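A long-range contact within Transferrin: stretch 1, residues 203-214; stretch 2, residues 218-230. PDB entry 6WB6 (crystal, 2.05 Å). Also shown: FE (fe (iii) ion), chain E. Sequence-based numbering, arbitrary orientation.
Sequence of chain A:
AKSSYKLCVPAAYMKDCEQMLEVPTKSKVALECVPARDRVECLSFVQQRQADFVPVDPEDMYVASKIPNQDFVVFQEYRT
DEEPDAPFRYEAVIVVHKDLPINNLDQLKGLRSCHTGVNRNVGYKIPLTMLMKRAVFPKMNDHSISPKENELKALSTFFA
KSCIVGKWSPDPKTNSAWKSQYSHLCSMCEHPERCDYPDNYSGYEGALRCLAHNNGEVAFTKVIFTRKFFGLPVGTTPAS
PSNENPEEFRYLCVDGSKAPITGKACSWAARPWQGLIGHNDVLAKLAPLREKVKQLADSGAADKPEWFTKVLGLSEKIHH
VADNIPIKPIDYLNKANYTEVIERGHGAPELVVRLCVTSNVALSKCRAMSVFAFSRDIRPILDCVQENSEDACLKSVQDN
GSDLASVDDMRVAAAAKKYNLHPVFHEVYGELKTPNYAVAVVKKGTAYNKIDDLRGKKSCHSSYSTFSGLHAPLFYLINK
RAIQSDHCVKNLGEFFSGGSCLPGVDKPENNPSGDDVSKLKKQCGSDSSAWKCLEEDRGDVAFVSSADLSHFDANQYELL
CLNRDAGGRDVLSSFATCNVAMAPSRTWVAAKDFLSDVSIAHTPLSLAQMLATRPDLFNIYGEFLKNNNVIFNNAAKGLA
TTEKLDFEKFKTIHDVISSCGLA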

# COMPACT_ATOMS: atom_id res chain seq x y z
N GLY A 203 18.71 -7.82 -8.29
CA GLY A 203 18.98 -6.45 -8.71
C GLY A 203 19.68 -6.44 -10.07
O GLY A 203 19.96 -7.49 -10.66
N TYR A 204 19.92 -5.24 -10.58
CA TYR A 204 20.50 -5.06 -11.93
C TYR A 204 21.86 -5.73 -12.08
O TYR A 204 22.08 -6.31 -13.06
CB TYR A 204 20.62 -3.59 -12.31
CG TYR A 204 19.36 -2.77 -12.23
CD1 TYR A 204 18.35 -2.89 -13.17
CD2 TYR A 204 19.24 -1.81 -11.26
CE1 TYR A 204 17.21 -2.12 -13.12
CE2 TYR A 204 18.13 -1.01 -11.21
CZ TYR A 204 17.12 -1.19 -12.11
OH TYR A 204 16.12 -0.34 -12.06
N GLU A 205 22.71 -5.58 -11.09
CA GLU A 205 24.04 -6.18 -11.17
C GLU A 205 24.03 -7.63 -10.74
O GLU A 205 24.68 -8.46 -11.37
CB GLU A 205 25.02 -5.41 -10.29
CG GLU A 205 26.46 -5.68 -10.65
CD GLU A 205 27.41 -4.79 -9.88
OE1 GLU A 205 26.95 -3.77 -9.32
OE2 GLU A 205 28.62 -5.12 -9.85
N GLY A 206 23.29 -7.96 -9.67
CA GLY A 206 23.21 -9.33 -9.21
C GLY A 206 22.64 -10.27 -10.25
O GLY A 206 23.02 -11.44 -10.31
N ALA A 207 21.74 -9.79 -11.10
CA ALA A 207 21.25 -10.65 -12.16
C ALA A 207 22.38 -11.04 -13.11
O ALA A 207 22.42 -12.17 -13.58
CB ALA A 207 20.15 -9.94 -12.94
N LEU A 208 23.29 -10.12 -13.41
CA LEU A 208 24.40 -10.51 -14.26
C LEU A 208 25.36 -11.43 -13.51
O LEU A 208 25.93 -12.34 -14.11
CB LEU A 208 25.13 -9.26 -14.80
CG LEU A 208 24.20 -8.39 -15.69
CD1 LEU A 208 24.56 -6.94 -15.70
CD2 LEU A 208 24.20 -8.95 -17.10
N ARG A 209 25.52 -11.24 -12.20
CA ARG A 209 26.30 -12.21 -11.42
C ARG A 209 25.62 -13.56 -11.37
O ARG A 209 26.29 -14.61 -11.42
CB ARG A 209 26.52 -11.69 -10.00
CG ARG A 209 27.38 -10.44 -9.96
CD ARG A 209 27.76 -10.09 -8.55
NE ARG A 209 26.60 -9.60 -7.82
CZ ARG A 209 26.33 -8.32 -7.58
NH1 ARG A 209 27.16 -7.36 -7.99
NH2 ARG A 209 25.23 -8.01 -6.91
N CYS A 210 24.30 -13.57 -11.23
CA CYS A 210 23.57 -14.82 -11.35
C CYS A 210 23.90 -15.49 -12.68
O CYS A 210 24.16 -16.69 -12.73
CB CYS A 210 22.06 -14.55 -11.22
SG CYS A 210 20.97 -15.90 -11.69
N LEU A 211 23.95 -14.71 -13.75
CA LEU A 211 24.22 -15.25 -15.08
C LEU A 211 25.69 -15.67 -15.23
O LEU A 211 25.99 -16.74 -15.77
CB LEU A 211 23.82 -14.21 -16.13
CG LEU A 211 24.15 -14.49 -17.61
CD1 LEU A 211 23.22 -15.52 -18.17
CD2 LEU A 211 24.07 -13.24 -18.47
N ALA A 212 26.62 -14.84 -14.76
CA ALA A 212 28.03 -15.07 -15.04
C ALA A 212 28.69 -16.00 -14.03
O ALA A 212 29.67 -16.67 -14.36
CB ALA A 212 28.79 -13.74 -15.06
N HIS A 213 28.17 -16.04 -12.81
CA HIS A 213 28.79 -16.72 -11.69
C HIS A 213 27.92 -17.80 -11.05
O HIS A 213 28.47 -18.64 -10.33
CB HIS A 213 29.15 -15.70 -10.60
CG HIS A 213 29.98 -14.56 -11.10
ND1 HIS A 213 30.01 -13.33 -10.49
CD2 HIS A 213 30.80 -14.46 -12.18
CE1 HIS A 213 30.82 -12.52 -11.15
NE2 HIS A 213 31.31 -13.18 -12.18
N ASN A 214 26.60 -17.79 -11.27
CA ASN A 214 25.75 -18.85 -10.74
C ASN A 214 25.08 -19.63 -11.86
O ASN A 214 23.98 -20.18 -11.68
CB ASN A 214 24.69 -18.30 -9.78
CG ASN A 214 24.21 -19.35 -8.80
OD1 ASN A 214 24.95 -20.26 -8.46
ND2 ASN A 214 22.96 -19.22 -8.34
N VAL A 218 19.89 -16.86 -18.62
CA VAL A 218 19.39 -15.61 -19.16
C VAL A 218 19.26 -14.64 -18.00
O VAL A 218 18.91 -15.03 -16.89
CB VAL A 218 18.05 -15.82 -19.90
CG1 VAL A 218 17.01 -16.38 -18.95
CG2 VAL A 218 17.57 -14.53 -20.51
N ALA A 219 19.57 -13.37 -18.25
CA ALA A 219 19.48 -12.32 -17.25
C ALA A 219 18.61 -11.22 -17.84
O ALA A 219 18.79 -10.87 -19.01
CB ALA A 219 20.85 -11.75 -16.86
N PHE A 220 17.64 -10.76 -17.08
CA PHE A 220 16.83 -9.61 -17.45
C PHE A 220 17.31 -8.41 -16.63
O PHE A 220 17.15 -8.38 -15.41
CB PHE A 220 15.35 -9.90 -17.22
CG PHE A 220 14.85 -11.10 -18.00
CD1 PHE A 220 14.58 -11.01 -19.34
CD2 PHE A 220 14.68 -12.33 -17.38
CE1 PHE A 220 14.13 -12.10 -20.06
CE2 PHE A 220 14.22 -13.44 -18.11
CZ PHE A 220 13.96 -13.31 -19.44
N THR A 221 17.89 -7.42 -17.30
CA THR A 221 18.41 -6.28 -16.58
C THR A 221 18.37 -5.06 -17.52
O THR A 221 17.57 -5.01 -18.46
CB THR A 221 19.79 -6.66 -16.04
OG1 THR A 221 20.32 -5.58 -15.28
CG2 THR A 221 20.75 -7.06 -17.19
N LYS A 222 19.19 -4.06 -17.23
CA LYS A 222 19.21 -2.86 -18.04
C LYS A 222 20.64 -2.59 -18.51
O LYS A 222 21.61 -3.11 -17.97
CB LYS A 222 18.66 -1.63 -17.32
CG LYS A 222 19.43 -1.14 -16.12
CD LYS A 222 18.85 0.15 -15.57
CE LYS A 222 19.39 0.43 -14.18
NZ LYS A 222 18.56 1.44 -13.42
N VAL A 223 20.73 -1.73 -19.53
CA VAL A 223 21.96 -1.59 -20.29
C VAL A 223 23.08 -1.07 -19.40
O VAL A 223 24.21 -1.56 -19.45
CB VAL A 223 21.73 -0.64 -21.47
CG1 VAL A 223 23.06 -0.23 -22.11
CG2 VAL A 223 20.82 -1.30 -22.44
N ILE A 224 22.77 -0.05 -18.61
CA ILE A 224 23.83 0.67 -17.93
C ILE A 224 24.55 -0.25 -16.96
O ILE A 224 25.78 -0.21 -16.85
CB ILE A 224 23.26 1.93 -17.25
CG1 ILE A 224 24.39 2.76 -16.66
CG2 ILE A 224 22.23 1.59 -16.18
CD1 ILE A 224 23.97 4.19 -16.28
N PHE A 225 23.80 -1.11 -16.26
CA PHE A 225 24.46 -2.09 -15.40
C PHE A 225 25.10 -3.19 -16.21
O PHE A 225 26.06 -3.81 -15.74
CB PHE A 225 23.48 -2.70 -14.39
CG PHE A 225 23.35 -1.89 -13.13
CD1 PHE A 225 22.46 -0.86 -13.07
CD2 PHE A 225 24.15 -2.15 -12.03
CE1 PHE A 225 22.34 -0.10 -11.96
CE2 PHE A 225 24.02 -1.38 -10.89
CZ PHE A 225 23.13 -0.35 -10.87
N THR A 226 24.61 -3.45 -17.42
CA THR A 226 25.28 -4.45 -18.25
C THR A 226 26.61 -3.92 -18.76
O THR A 226 27.65 -4.59 -18.68
CB THR A 226 24.38 -4.86 -19.42
OG1 THR A 226 23.13 -5.37 -18.92
CG2 THR A 226 25.05 -5.91 -20.28
N ARG A 227 26.62 -2.68 -19.23
CA ARG A 227 27.85 -2.08 -19.72
C ARG A 227 28.88 -1.95 -18.60
O ARG A 227 30.04 -2.31 -18.77
CB ARG A 227 27.52 -0.75 -20.36
CG ARG A 227 26.78 -0.94 -21.64
CD ARG A 227 26.59 0.36 -22.40
NE ARG A 227 27.86 0.92 -22.84
CZ ARG A 227 28.53 0.51 -23.91
NH1 ARG A 227 28.04 -0.46 -24.67
NH2 ARG A 227 29.67 1.10 -24.22
N LYS A 228 28.46 -1.49 -17.42
CA LYS A 228 29.43 -1.31 -16.34
C LYS A 228 29.94 -2.64 -15.81
O LYS A 228 31.09 -2.73 -15.37
CB LYS A 228 28.81 -0.52 -15.20
CG LYS A 228 28.40 0.84 -15.62
CD LYS A 228 27.91 1.66 -14.45
CE LYS A 228 27.67 3.05 -14.92
NZ LYS A 228 26.92 3.82 -13.91
N PHE A 229 29.10 -3.67 -15.85
CA PHE A 229 29.54 -4.99 -15.40
C PHE A 229 30.77 -5.41 -16.17
O PHE A 229 31.64 -6.08 -15.63
CB PHE A 229 28.39 -6.00 -15.58
CG PHE A 229 28.69 -7.40 -15.06
CD1 PHE A 229 28.65 -7.67 -13.71
CD2 PHE A 229 28.95 -8.43 -15.94
CE1 PHE A 229 28.90 -8.96 -13.25
CE2 PHE A 229 29.21 -9.71 -15.49
CZ PHE A 229 29.18 -9.97 -14.15
N PHE A 230 30.87 -5.00 -17.43
CA PHE A 230 31.98 -5.33 -18.30
C PHE A 230 32.97 -4.19 -18.44
O PHE A 230 33.72 -4.14 -19.41
CB PHE A 230 31.45 -5.75 -19.66
CG PHE A 230 30.56 -6.96 -19.60
CD1 PHE A 230 31.07 -8.20 -19.25
CD2 PHE A 230 29.21 -6.86 -19.88
CE1 PHE A 230 30.25 -9.29 -19.21
CE2 PHE A 230 28.40 -7.95 -19.84
CZ PHE A 230 28.91 -9.17 -19.50
FE FE E . 14.07 -0.74 -12.29

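The contact is a largely apolar packing of one helix, which ends at His 213, against a strand and the helix that follows it, with a hydrogen bond between the stretches and an iron-binding tyrosine at one end. The helix runs almost antiparallel to strand 218-222, at 171° and with a closest axial approach of 7.6 Å, and crosses helix 223-229 at -53°, 9.1 Å away. Together the two stretches bury 755 Å².

Against the strand, the small side chains of Ala 207 and Ala 219 meet. They point toward each other, with their CB atoms 4.4 Å apart, and the CB of Ala 219 also lies 3.7 Å from the backbone O of Ala 207. Leu 211 extends this apolar patch, its CD2 reaching 3.9 Å from Ala 219 CB, while its CD1 lies 3.6 Å from the backbone N of Val 218. Further along, Thr 221 OG1 donates a hydrogen bond of 2.9 Å to Tyr 204 O.

Leu 208 points into the angle between strand and second helix and touches both. Its CD2 lies 3.9 Å from Thr 221 CG2, and its CD1 packs 3.6 Å from Thr 226 CA and 3.9 Å from Phe 229 CB. Phe 229 in turn fits as a knob among Glu 205, Leu 208, Arg 209 and Ala 212, residues spaced along one side of the first helix. Leu 208 CB sits over a face of its ring, 3.9 Å from the centroid and just 4° off the normal, whereas Ala 212 CB meets the ring edge, 3.9 Å from Phe 229 CZ. Two of the residues around this knob are also joined to each other by a salt bridge, Arg 209 NH1 to Glu 205 OE2 at 3.3 Å.

Tyr 204 makes the most varied set of contacts. Its CB lies over a face of the Phe 225 ring, 3.3 Å from Phe 225 CG; the two rings are near parallel, at 20°, but slid apart so that they barely overlap. The Lys 222 side chain starts sideways, yet its end comes over a face of the tyrosine ring. There Lys 222 CE makes a CH-pi contact 3.3 Å from the Tyr 204 ring centroid, almost on the normal, and Lys 222 NZ a cation-pi contact at 3.6 Å. Beyond the ring, Tyr 204 OH binds FE at 2.1 Å, with five further ligand atoms coming from elsewhere in the structure, so the contact packs around a metal ligand of this transferrin.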